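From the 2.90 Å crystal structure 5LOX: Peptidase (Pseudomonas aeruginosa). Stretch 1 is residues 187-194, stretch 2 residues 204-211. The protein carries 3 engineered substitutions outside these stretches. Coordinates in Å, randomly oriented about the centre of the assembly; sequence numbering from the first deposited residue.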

# COMPACT_ATOMS: atom_id res chain seq x y z
N GLY A 187 59.68 -45.93 64.47
CA GLY A 187 60.93 -45.39 63.98
C GLY A 187 62.10 -45.43 64.92
O GLY A 187 61.97 -45.42 66.14
N MSE A 188 63.28 -45.39 64.33
CA MSE A 188 64.53 -45.41 65.09
C MSE A 188 64.88 -44.05 65.61
O MSE A 188 64.40 -43.05 65.11
CB MSE A 188 65.59 -45.90 64.12
CG MSE A 188 65.41 -47.40 63.89
SE MSE A 188 66.99 -48.02 62.91
CE MSE A 188 66.32 -47.35 61.15
N PRO A 189 65.75 -43.98 66.60
CA PRO A 189 66.52 -45.05 67.23
C PRO A 189 65.68 -46.00 68.05
O PRO A 189 64.59 -45.62 68.50
CB PRO A 189 67.51 -44.29 68.14
CG PRO A 189 66.86 -42.97 68.38
CD PRO A 189 66.16 -42.66 67.09
N LEU A 190 66.22 -47.19 68.27
CA LEU A 190 65.65 -48.14 69.21
C LEU A 190 66.48 -48.19 70.47
O LEU A 190 67.67 -47.88 70.46
CB LEU A 190 65.66 -49.54 68.62
CG LEU A 190 65.16 -49.69 67.19
CD1 LEU A 190 65.11 -51.17 66.85
CD2 LEU A 190 63.79 -49.07 67.04
N ASP A 191 65.85 -48.63 71.55
CA ASP A 191 66.53 -48.77 72.84
C ASP A 191 66.31 -50.19 73.33
O ASP A 191 65.17 -50.66 73.37
CB ASP A 191 65.98 -47.75 73.84
CG ASP A 191 66.36 -46.30 73.48
OD1 ASP A 191 67.59 -46.01 73.43
OD2 ASP A 191 65.43 -45.47 73.25
N LEU A 192 67.41 -50.89 73.65
CA LEU A 192 67.34 -52.29 74.09
C LEU A 192 67.88 -52.42 75.47
O LEU A 192 68.78 -51.67 75.86
CB LEU A 192 68.19 -53.18 73.20
CG LEU A 192 68.15 -52.88 71.72
CD1 LEU A 192 69.18 -53.70 71.00
CD2 LEU A 192 66.76 -53.16 71.17
N LEU A 193 67.42 -53.43 76.17
CA LEU A 193 68.03 -53.82 77.43
C LEU A 193 67.83 -55.29 77.67
O LEU A 193 66.74 -55.82 77.51
CB LEU A 193 67.43 -53.04 78.57
CG LEU A 193 68.12 -53.27 79.91
CD1 LEU A 193 68.18 -51.98 80.71
CD2 LEU A 193 67.43 -54.35 80.71
N VAL A 194 68.93 -55.97 78.00
CA VAL A 194 68.91 -57.41 78.31
C VAL A 194 69.29 -57.58 79.77
O VAL A 194 70.28 -57.01 80.20
CB VAL A 194 69.92 -58.16 77.43
CG1 VAL A 194 70.03 -59.59 77.89
CG2 VAL A 194 69.50 -58.09 75.96
N GLU A 204 73.58 -51.53 81.20
CA GLU A 204 73.58 -50.19 80.65
C GLU A 204 72.57 -50.07 79.52
O GLU A 204 72.05 -48.99 79.27
CB GLU A 204 74.97 -49.73 80.22
CG GLU A 204 75.69 -49.02 81.36
CD GLU A 204 76.98 -48.36 80.92
OE1 GLU A 204 76.99 -47.72 79.85
OE2 GLU A 204 77.97 -48.45 81.66
N GLY A 205 72.26 -51.17 78.86
CA GLY A 205 71.33 -51.13 77.74
C GLY A 205 72.07 -50.56 76.53
O GLY A 205 73.23 -50.21 76.64
N TYR A 206 71.41 -50.48 75.39
CA TYR A 206 72.08 -50.12 74.16
C TYR A 206 71.12 -49.47 73.20
O TYR A 206 69.96 -49.85 73.09
CB TYR A 206 72.65 -51.38 73.52
CG TYR A 206 73.38 -51.15 72.20
CD1 TYR A 206 74.73 -50.89 72.16
CD2 TYR A 206 72.68 -51.23 70.98
CE1 TYR A 206 75.39 -50.71 70.96
CE2 TYR A 206 73.34 -51.04 69.77
CZ TYR A 206 74.69 -50.78 69.78
OH TYR A 206 75.34 -50.64 68.59
N ARG A 207 71.61 -48.49 72.47
CA ARG A 207 70.79 -47.78 71.51
C ARG A 207 71.17 -48.11 70.07
O ARG A 207 72.32 -47.96 69.65
CB ARG A 207 70.85 -46.26 71.77
CG ARG A 207 70.35 -45.42 70.59
CD ARG A 207 69.98 -44.01 71.00
NE ARG A 207 68.73 -43.97 71.74
CZ ARG A 207 68.14 -42.86 72.13
NH1 ARG A 207 68.66 -41.70 71.81
NH2 ARG A 207 67.00 -42.91 72.82
N VAL A 208 70.17 -48.49 69.31
CA VAL A 208 70.38 -48.81 67.92
C VAL A 208 70.02 -47.63 67.03
O VAL A 208 68.85 -47.31 66.88
CB VAL A 208 69.48 -50.00 67.49
CG1 VAL A 208 69.78 -50.38 66.04
CG2 VAL A 208 69.66 -51.19 68.42
N THR A 209 71.03 -47.03 66.41
CA THR A 209 70.75 -45.94 65.48
C THR A 209 70.63 -46.41 64.03
O THR A 209 70.97 -47.52 63.69
CB THR A 209 71.82 -44.83 65.57
OG1 THR A 209 73.04 -45.29 65.00
CG2 THR A 209 72.05 -44.42 67.01
N GLU A 210 70.09 -45.53 63.21
CA GLU A 210 70.16 -45.59 61.76
C GLU A 210 71.46 -46.22 61.23
O GLU A 210 71.44 -46.99 60.31
CB GLU A 210 70.09 -44.13 61.27
CG GLU A 210 69.91 -43.93 59.78
CD GLU A 210 68.49 -43.53 59.42
OE1 GLU A 210 68.33 -42.41 58.88
OE2 GLU A 210 67.55 -44.31 59.69
N ASP A 211 72.59 -45.86 61.82
CA ASP A 211 73.90 -46.28 61.31
C ASP A 211 74.36 -47.64 61.79
O ASP A 211 75.40 -48.11 61.34
CB ASP A 211 74.97 -45.27 61.74
CG ASP A 211 74.71 -43.89 61.20
OD1 ASP A 211 73.92 -43.74 60.23
OD2 ASP A 211 75.25 -42.92 61.79

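The two stretches form adjacent antiparallel strands, residues 190-194 and 206-208, whose axes approach to 4.7 Å with 148° between their directions. Two hydrogen-bonded pairs flank one non-hydrogen-bonded pair. In the first, Leu-190 N donates to Val-208 O (3.0 Å) and Val-208 N returns a bond to Leu-190 O (2.8 Å); in the second, Leu-192 N donates to Tyr-206 O (2.8 Å) and Tyr-206 N to Leu-192 O (2.9 Å). All four residues thus have both backbone amide and carbonyl satisfied across the interface. Three of these carbonyls also receive CA-H...O contacts, among them Arg-207 CA to Leu-190 O at 3.3 Å.

Between these pairs, Asp-191 and Arg-207 lie opposite each other with no backbone hydrogen bond between them, and their side chains, on the same face of the sheet, form a salt bridge instead. Arg-207 NE donates to Asp-191 OD1 (2.9 Å) and Arg-207 NH2 to Asp-191 OD2 (3.0 Å), so the two carboxylate oxygens each accept a good bond from the edge of the guanidinium; a further bond from Arg-207 NH2 to Asp-191 OD1 (3.2 Å) is weak. Arg-207 NH2 is also hydrogen-bonded elsewhere in the structure. Pro-189, preceded by a cis peptide bond, places its CB over one face of the guanidinium and 3.8 Å from Arg-207 CD, leaving the edge free for the carboxylate.

The other face is apolar where Leu-190, Leu-192, Tyr-206 and Val-208 meet: Leu-192 CD1 reaches Val-208 CG2 at 3.6 Å and Tyr-206 CD2 at 4.3 Å. At one end, Gly-205 CA lies 3.2 Å from Leu-192 O; an ideal CB on this positive-phi residue would clash with that oxygen. At the other, selenomethionine Met-188 brings CE to 3.6 Å from Glu-210 OE2, a contact without a hydrogen bond.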